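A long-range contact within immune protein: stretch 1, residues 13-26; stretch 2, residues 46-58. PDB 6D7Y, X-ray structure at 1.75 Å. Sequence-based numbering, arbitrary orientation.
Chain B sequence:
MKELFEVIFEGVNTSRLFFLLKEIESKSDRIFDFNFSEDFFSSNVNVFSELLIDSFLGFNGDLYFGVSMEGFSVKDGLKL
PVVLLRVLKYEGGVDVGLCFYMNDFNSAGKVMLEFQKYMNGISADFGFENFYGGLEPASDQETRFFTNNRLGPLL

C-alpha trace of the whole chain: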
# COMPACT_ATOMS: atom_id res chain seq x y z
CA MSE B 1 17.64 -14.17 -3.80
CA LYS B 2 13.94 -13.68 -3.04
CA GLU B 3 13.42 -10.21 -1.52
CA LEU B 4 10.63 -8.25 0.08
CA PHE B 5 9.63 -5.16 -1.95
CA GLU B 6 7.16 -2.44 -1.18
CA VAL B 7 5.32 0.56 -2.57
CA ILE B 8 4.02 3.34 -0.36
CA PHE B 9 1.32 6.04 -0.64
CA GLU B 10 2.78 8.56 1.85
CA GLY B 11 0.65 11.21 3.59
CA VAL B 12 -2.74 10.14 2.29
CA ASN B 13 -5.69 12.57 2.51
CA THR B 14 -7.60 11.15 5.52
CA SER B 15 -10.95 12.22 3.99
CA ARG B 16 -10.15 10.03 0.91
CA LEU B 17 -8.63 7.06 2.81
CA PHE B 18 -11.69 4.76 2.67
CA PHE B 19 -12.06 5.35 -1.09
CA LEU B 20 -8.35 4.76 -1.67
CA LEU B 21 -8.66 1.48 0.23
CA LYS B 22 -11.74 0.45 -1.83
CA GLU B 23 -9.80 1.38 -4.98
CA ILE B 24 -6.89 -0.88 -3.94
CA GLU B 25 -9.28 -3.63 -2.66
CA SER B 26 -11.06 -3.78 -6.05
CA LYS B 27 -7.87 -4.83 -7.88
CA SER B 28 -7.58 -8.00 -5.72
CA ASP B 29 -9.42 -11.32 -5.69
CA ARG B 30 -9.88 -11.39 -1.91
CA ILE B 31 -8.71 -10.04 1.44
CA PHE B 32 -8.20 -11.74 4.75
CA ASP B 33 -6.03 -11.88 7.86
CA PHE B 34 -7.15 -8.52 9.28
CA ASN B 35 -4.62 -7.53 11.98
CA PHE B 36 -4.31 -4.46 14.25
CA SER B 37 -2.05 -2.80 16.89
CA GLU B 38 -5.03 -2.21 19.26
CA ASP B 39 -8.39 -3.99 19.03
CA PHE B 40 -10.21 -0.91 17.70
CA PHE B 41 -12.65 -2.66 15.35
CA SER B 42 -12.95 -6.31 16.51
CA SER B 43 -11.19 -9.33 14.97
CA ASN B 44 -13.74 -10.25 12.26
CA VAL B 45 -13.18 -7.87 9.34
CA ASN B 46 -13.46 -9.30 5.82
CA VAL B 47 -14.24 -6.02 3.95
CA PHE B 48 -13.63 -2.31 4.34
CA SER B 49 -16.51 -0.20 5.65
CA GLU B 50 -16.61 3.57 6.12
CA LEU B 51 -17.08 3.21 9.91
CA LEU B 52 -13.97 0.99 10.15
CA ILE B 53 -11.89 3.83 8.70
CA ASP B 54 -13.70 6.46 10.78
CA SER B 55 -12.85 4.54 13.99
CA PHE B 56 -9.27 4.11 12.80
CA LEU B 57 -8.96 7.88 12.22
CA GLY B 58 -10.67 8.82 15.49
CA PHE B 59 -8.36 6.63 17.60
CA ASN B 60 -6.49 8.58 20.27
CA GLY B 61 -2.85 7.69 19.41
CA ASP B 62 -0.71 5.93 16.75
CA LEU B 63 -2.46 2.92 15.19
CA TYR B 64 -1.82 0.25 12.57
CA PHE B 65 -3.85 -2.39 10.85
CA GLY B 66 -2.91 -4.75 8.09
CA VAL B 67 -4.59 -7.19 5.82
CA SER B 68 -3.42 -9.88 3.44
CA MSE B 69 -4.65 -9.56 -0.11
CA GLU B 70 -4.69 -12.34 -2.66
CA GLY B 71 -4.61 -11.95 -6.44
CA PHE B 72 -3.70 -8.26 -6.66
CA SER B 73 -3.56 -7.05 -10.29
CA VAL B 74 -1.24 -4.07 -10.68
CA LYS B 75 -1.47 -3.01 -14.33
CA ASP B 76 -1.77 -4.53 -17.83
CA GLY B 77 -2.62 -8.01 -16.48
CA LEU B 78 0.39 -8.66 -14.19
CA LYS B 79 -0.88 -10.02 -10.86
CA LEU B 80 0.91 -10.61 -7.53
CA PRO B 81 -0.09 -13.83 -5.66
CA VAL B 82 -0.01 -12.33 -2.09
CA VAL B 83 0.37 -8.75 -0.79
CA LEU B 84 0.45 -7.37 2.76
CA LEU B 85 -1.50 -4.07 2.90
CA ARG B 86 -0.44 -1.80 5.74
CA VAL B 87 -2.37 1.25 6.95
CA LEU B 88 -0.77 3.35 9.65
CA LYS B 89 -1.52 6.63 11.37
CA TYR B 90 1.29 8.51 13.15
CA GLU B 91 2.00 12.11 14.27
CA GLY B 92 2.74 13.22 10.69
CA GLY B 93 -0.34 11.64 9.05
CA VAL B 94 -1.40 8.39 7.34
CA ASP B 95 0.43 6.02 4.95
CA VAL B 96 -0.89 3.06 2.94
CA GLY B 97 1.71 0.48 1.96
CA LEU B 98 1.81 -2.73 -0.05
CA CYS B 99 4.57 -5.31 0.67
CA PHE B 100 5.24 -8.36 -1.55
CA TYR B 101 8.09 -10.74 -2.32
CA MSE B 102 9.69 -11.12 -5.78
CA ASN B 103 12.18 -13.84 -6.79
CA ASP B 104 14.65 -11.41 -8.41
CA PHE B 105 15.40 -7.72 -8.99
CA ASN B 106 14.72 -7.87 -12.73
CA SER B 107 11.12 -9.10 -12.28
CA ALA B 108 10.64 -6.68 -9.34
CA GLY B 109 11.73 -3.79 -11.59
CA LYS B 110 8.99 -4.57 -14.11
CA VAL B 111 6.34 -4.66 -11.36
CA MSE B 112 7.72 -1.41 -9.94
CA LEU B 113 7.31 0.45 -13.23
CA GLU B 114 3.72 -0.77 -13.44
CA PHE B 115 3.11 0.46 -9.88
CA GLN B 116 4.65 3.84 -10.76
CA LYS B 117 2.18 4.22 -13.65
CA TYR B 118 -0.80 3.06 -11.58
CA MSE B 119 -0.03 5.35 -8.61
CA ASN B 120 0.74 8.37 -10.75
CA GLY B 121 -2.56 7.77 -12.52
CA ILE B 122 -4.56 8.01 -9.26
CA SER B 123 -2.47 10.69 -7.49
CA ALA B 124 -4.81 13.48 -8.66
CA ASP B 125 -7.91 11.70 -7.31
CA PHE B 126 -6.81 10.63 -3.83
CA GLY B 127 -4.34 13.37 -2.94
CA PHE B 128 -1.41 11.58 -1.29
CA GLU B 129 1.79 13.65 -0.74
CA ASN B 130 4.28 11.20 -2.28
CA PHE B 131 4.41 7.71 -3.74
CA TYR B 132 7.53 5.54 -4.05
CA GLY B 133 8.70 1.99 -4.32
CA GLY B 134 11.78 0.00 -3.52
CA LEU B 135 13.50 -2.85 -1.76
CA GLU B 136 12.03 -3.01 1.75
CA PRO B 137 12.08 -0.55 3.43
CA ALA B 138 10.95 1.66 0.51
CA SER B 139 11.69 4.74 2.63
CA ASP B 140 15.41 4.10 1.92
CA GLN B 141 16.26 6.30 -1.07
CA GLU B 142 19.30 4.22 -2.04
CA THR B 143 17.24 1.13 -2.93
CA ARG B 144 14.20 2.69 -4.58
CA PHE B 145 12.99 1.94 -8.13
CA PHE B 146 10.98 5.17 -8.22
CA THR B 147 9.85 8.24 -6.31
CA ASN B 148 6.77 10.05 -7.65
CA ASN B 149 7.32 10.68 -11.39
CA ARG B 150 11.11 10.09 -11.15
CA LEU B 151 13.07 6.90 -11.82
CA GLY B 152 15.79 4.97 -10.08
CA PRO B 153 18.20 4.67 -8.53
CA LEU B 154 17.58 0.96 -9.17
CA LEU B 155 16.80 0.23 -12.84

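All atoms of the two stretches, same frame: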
# COMPACT_ATOMS: atom_id res chain seq x y z
N ASN B 13 -4.65 11.64 2.05
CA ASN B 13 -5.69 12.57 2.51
C ASN B 13 -6.68 11.74 3.32
O ASN B 13 -7.38 10.90 2.77
CB ASN B 13 -6.36 13.23 1.31
CG ASN B 13 -7.48 14.18 1.71
OD1 ASN B 13 -8.21 13.94 2.68
ND2 ASN B 13 -7.62 15.27 0.95
N THR B 14 -6.74 11.98 4.64
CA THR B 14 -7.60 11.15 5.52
C THR B 14 -9.08 11.14 5.16
O THR B 14 -9.77 10.20 5.54
CB THR B 14 -7.41 11.47 7.02
OG1 THR B 14 -7.86 12.80 7.31
CG2 THR B 14 -5.93 11.30 7.43
N SER B 15 -9.55 12.16 4.45
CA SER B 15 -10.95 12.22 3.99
C SER B 15 -11.18 11.28 2.79
O SER B 15 -12.32 10.94 2.49
CB SER B 15 -11.36 13.64 3.59
OG SER B 15 -11.36 14.52 4.70
N ARG B 16 -10.10 10.89 2.10
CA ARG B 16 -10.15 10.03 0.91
C ARG B 16 -9.67 8.60 1.20
O ARG B 16 -9.73 7.75 0.32
CB ARG B 16 -9.25 10.59 -0.19
CG ARG B 16 -9.44 12.07 -0.54
CD ARG B 16 -10.71 12.39 -1.31
NE ARG B 16 -10.69 11.87 -2.69
CZ ARG B 16 -11.38 10.83 -3.15
NH1 ARG B 16 -11.25 10.48 -4.43
NH2 ARG B 16 -12.22 10.14 -2.38
N LEU B 17 -9.16 8.37 2.41
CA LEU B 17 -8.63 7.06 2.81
C LEU B 17 -9.53 5.86 2.49
O LEU B 17 -9.09 4.92 1.83
CB LEU B 17 -8.29 7.08 4.30
CG LEU B 17 -7.72 5.80 4.93
CD1 LEU B 17 -6.52 5.29 4.15
CD2 LEU B 17 -7.37 6.08 6.38
N PHE B 18 -10.76 5.86 2.97
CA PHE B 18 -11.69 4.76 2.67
C PHE B 18 -11.78 4.47 1.17
O PHE B 18 -11.72 3.33 0.74
CB PHE B 18 -13.10 5.06 3.19
CG PHE B 18 -14.14 4.08 2.70
CD1 PHE B 18 -14.30 2.84 3.31
CD2 PHE B 18 -14.94 4.40 1.61
CE1 PHE B 18 -15.26 1.94 2.84
CE2 PHE B 18 -15.89 3.50 1.13
CZ PHE B 18 -16.05 2.27 1.75
N PHE B 19 -11.92 5.52 0.36
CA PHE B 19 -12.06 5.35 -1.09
C PHE B 19 -10.77 4.86 -1.74
O PHE B 19 -10.80 4.11 -2.73
CB PHE B 19 -12.64 6.64 -1.68
CG PHE B 19 -13.96 7.01 -1.04
CD1 PHE B 19 -15.13 6.36 -1.41
CD2 PHE B 19 -14.03 7.97 -0.02
CE1 PHE B 19 -16.34 6.66 -0.80
CE2 PHE B 19 -15.24 8.28 0.59
CZ PHE B 19 -16.40 7.62 0.20
N LEU B 20 -9.63 5.26 -1.19
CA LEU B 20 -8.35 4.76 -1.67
C LEU B 20 -8.31 3.26 -1.38
O LEU B 20 -7.99 2.46 -2.24
CB LEU B 20 -7.17 5.45 -0.98
CG LEU B 20 -5.76 4.94 -1.32
CD1 LEU B 20 -5.46 5.07 -2.80
CD2 LEU B 20 -4.72 5.69 -0.51
N LEU B 21 -8.68 2.89 -0.15
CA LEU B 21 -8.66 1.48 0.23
C LEU B 21 -9.59 0.64 -0.63
O LEU B 21 -9.22 -0.45 -1.03
CB LEU B 21 -8.92 1.30 1.73
CG LEU B 21 -7.80 1.85 2.65
CD1 LEU B 21 -8.27 1.89 4.10
CD2 LEU B 21 -6.48 1.09 2.53
N LYS B 22 -10.79 1.16 -0.95
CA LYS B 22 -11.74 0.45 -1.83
C LYS B 22 -11.16 0.31 -3.23
O LYS B 22 -11.34 -0.70 -3.88
CB LYS B 22 -13.11 1.17 -1.89
CG LYS B 22 -13.90 1.19 -0.59
CD LYS B 22 -14.26 -0.20 -0.07
CE LYS B 22 -15.17 -0.98 -1.01
NZ LYS B 22 -15.43 -2.35 -0.46
N GLU B 23 -10.48 1.36 -3.68
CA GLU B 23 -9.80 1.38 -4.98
C GLU B 23 -8.75 0.25 -5.05
O GLU B 23 -8.72 -0.53 -6.01
CB GLU B 23 -9.18 2.77 -5.20
CG GLU B 23 -8.10 2.88 -6.26
CD GLU B 23 -8.55 2.45 -7.64
OE1 GLU B 23 -9.77 2.50 -7.92
OE2 GLU B 23 -7.68 2.09 -8.46
N ILE B 24 -7.90 0.18 -4.02
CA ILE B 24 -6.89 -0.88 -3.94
C ILE B 24 -7.57 -2.25 -3.78
O ILE B 24 -7.20 -3.20 -4.45
CB ILE B 24 -5.93 -0.64 -2.76
CG1 ILE B 24 -5.19 0.70 -2.92
CG2 ILE B 24 -4.90 -1.77 -2.66
CD1 ILE B 24 -4.33 1.05 -1.72
N GLU B 25 -8.57 -2.35 -2.89
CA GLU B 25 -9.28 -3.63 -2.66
C GLU B 25 -9.91 -4.21 -3.94
O GLU B 25 -9.98 -5.44 -4.11
CB GLU B 25 -10.38 -3.50 -1.59
CG GLU B 25 -11.11 -4.83 -1.29
CD GLU B 25 -12.30 -4.69 -0.35
OE1 GLU B 25 -12.87 -5.74 0.02
OE2 GLU B 25 -12.69 -3.56 -0.01
N SER B 26 -10.40 -3.34 -4.81
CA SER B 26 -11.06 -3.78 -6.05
C SER B 26 -10.13 -4.44 -7.08
O SER B 26 -10.61 -5.12 -8.00
CB SER B 26 -11.80 -2.61 -6.72
OG SER B 26 -10.89 -1.59 -7.05
N ASN B 46 -13.72 -8.69 7.13
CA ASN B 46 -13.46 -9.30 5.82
C ASN B 46 -13.55 -8.27 4.68
O ASN B 46 -13.10 -8.54 3.56
CB ASN B 46 -14.46 -10.45 5.62
CG ASN B 46 -14.11 -11.35 4.45
OD1 ASN B 46 -13.09 -11.16 3.78
ND2 ASN B 46 -14.94 -12.36 4.21
N VAL B 47 -14.11 -7.09 4.96
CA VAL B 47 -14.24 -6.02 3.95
C VAL B 47 -14.17 -4.65 4.60
O VAL B 47 -14.50 -4.49 5.77
CB VAL B 47 -15.56 -6.11 3.13
CG1 VAL B 47 -15.50 -7.22 2.09
CG2 VAL B 47 -16.77 -6.26 4.06
N PHE B 48 -13.73 -3.67 3.83
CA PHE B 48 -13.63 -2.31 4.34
C PHE B 48 -14.99 -1.61 4.36
O PHE B 48 -15.74 -1.68 3.39
CB PHE B 48 -12.66 -1.47 3.50
CG PHE B 48 -11.25 -1.98 3.50
CD1 PHE B 48 -10.52 -2.03 4.67
CD2 PHE B 48 -10.63 -2.34 2.31
CE1 PHE B 48 -9.21 -2.48 4.67
CE2 PHE B 48 -9.32 -2.79 2.30
CZ PHE B 48 -8.61 -2.86 3.48
N SER B 49 -15.28 -0.96 5.48
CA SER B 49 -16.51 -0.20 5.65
C SER B 49 -16.06 1.20 6.03
O SER B 49 -14.93 1.39 6.48
CB SER B 49 -17.37 -0.82 6.75
OG SER B 49 -16.65 -0.91 7.97
N GLU B 50 -16.94 2.17 5.82
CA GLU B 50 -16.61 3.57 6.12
C GLU B 50 -16.44 3.82 7.62
O GLU B 50 -15.66 4.68 8.01
CB GLU B 50 -17.66 4.52 5.53
CG GLU B 50 -17.82 4.38 4.02
CD GLU B 50 -18.79 5.37 3.40
OE1 GLU B 50 -18.99 6.46 3.98
OE2 GLU B 50 -19.33 5.07 2.31
N LEU B 51 -17.17 3.06 8.44
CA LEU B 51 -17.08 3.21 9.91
C LEU B 51 -15.77 2.61 10.45
O LEU B 51 -15.26 3.07 11.47
CB LEU B 51 -18.30 2.61 10.61
CG LEU B 51 -19.65 3.26 10.28
CD1 LEU B 51 -20.78 2.54 11.00
CD2 LEU B 51 -19.65 4.75 10.62
N LEU B 52 -15.25 1.58 9.78
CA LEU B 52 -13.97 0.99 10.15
C LEU B 52 -12.88 2.07 10.07
O LEU B 52 -12.10 2.26 11.00
CB LEU B 52 -13.61 -0.16 9.19
CG LEU B 52 -12.16 -0.68 9.10
CD1 LEU B 52 -11.56 -1.06 10.45
CD2 LEU B 52 -12.10 -1.85 8.14
N ILE B 53 -12.86 2.77 8.94
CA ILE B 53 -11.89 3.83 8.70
C ILE B 53 -12.10 5.02 9.64
O ILE B 53 -11.13 5.60 10.13
CB ILE B 53 -11.96 4.29 7.22
CG1 ILE B 53 -11.85 3.08 6.27
CG2 ILE B 53 -10.91 5.36 6.94
CD1 ILE B 53 -10.69 2.15 6.54
N ASP B 54 -13.36 5.35 9.90
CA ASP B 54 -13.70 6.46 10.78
C ASP B 54 -13.15 6.18 12.19
O ASP B 54 -12.55 7.06 12.82
CB ASP B 54 -15.22 6.68 10.82
CG ASP B 54 -15.61 7.96 11.54
OD1 ASP B 54 -14.73 8.84 11.71
OD2 ASP B 54 -16.81 8.11 11.92
N SER B 55 -13.35 4.95 12.66
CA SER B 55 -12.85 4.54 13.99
C SER B 55 -11.34 4.58 14.01
O SER B 55 -10.75 5.00 14.99
CB SER B 55 -13.32 3.13 14.33
OG SER B 55 -14.72 3.10 14.43
N PHE B 56 -10.73 4.11 12.93
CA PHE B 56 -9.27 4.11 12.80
C PHE B 56 -8.74 5.54 12.93
O PHE B 56 -7.82 5.80 13.70
CB PHE B 56 -8.86 3.47 11.46
CG PHE B 56 -7.41 3.62 11.12
CD1 PHE B 56 -6.45 2.78 11.68
CD2 PHE B 56 -7.00 4.58 10.21
CE1 PHE B 56 -5.11 2.91 11.35
CE2 PHE B 56 -5.65 4.72 9.88
CZ PHE B 56 -4.71 3.89 10.46
N LEU B 57 -9.37 6.47 12.21
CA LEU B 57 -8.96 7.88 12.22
C LEU B 57 -9.26 8.60 13.53
O LEU B 57 -8.54 9.53 13.89
CB LEU B 57 -9.59 8.63 11.06
CG LEU B 57 -9.15 8.13 9.69
CD1 LEU B 57 -9.99 8.79 8.61
CD2 LEU B 57 -7.65 8.36 9.45
N GLY B 58 -10.30 8.19 14.23
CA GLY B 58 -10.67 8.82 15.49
C GLY B 58 -9.91 8.28 16.69
O GLY B 58 -10.05 8.81 17.79

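The centre of the contact is apolar and is built around Ile-53, whose CA-to-CB bond points toward stretch 1. Three side chains of the helix 17-25 converge on it: Leu-21 CD1 lies 3.4 Å from Ile-53 CD1, Leu-17 CD2 lies 3.7 Å from Ile-53 CG2, and Phe-18 CD1 lies 3.8 Å from Ile-53 CG1. The branched isoleucine, with chi1 and chi2 both in m, offers a separate carbon to each neighbour. Leu-17, Phe-18 and Leu-21 occupy one helical face, and all three direct CA-to-CB toward stretch 2. The backbone is nearest here as well, with Phe-18 CA 6.1 Å from Ile-53 CA. The axes of helices 17-25 and 50-58 approach to 9.8 Å, and their N-to-C directions differ by 129°, closer to antiparallel than to parallel.

Two aromatic rings extend this centre, one from each stretch. Phe-18 (chi1 t) inserts its ring beside the start of the helix 50-58. Glu-50 CG sits 3.5 Å from the centroid of the Phe-18 ring and 9° off its normal, a CH-pi contact over the face in which the aliphatic part of a charged residue serves as an apolar surface. Ile-53 CG1 lies at the ring edge, as does Phe-48 O, 3.7 Å from Phe-18 CE1. The same CE1 atom is 3.4 Å from Glu-50 N, so the ring packs against backbone as well as side chains. Phe-48 (chi1 m) reaches back toward stretch 1 and loses 105 Å² to it, the largest area for any residue in the contact. Leu-21 CB stands 4.2 Å from the centroid of the Phe-48 ring, 17° off the normal, a second CH-pi contact over a face.

Toward Leu-57 the packing remains largely apolar. Leu-17 CD2 is 3.8 Å from Leu-57 CD2 and 4.1 Å from Phe-56 CD2. Beyond it, Leu-57 CD1 rests 3.4 Å from the carbonyl Thr-14 O, while Thr-14 CB is 4.0 Å from Leu-57 CD2; the small, exposed threonine thus adds a carbon contact at the margin.

The other end is polar, but its pairing is internal to stretch 1. Lys-22 NZ donates to Glu-25 OE2 at 3.0 Å, in a salt bridge between residues about one helical turn apart. Glu-25 is extended, with chi1 and chi2 both t, bringing its OE2 to 3.3 Å from Phe-48 CD2 and its OE1 to 3.7 Å from Val-47 CG1. Lys-22, with its first three chi angles in m, curls so that CD is 4.1 Å from Phe-48 CB. Within stretch 2, Ser-49 OG caps the helix by accepting a weak bond from Leu-52 N at 3.4 Å.

No hydrogen bond or salt bridge crosses between the stretches. The 645 Å² buried, both sides summed, therefore reflects close packing, and its cost includes Phe-48 N, which is buried without a partner anywhere in the model.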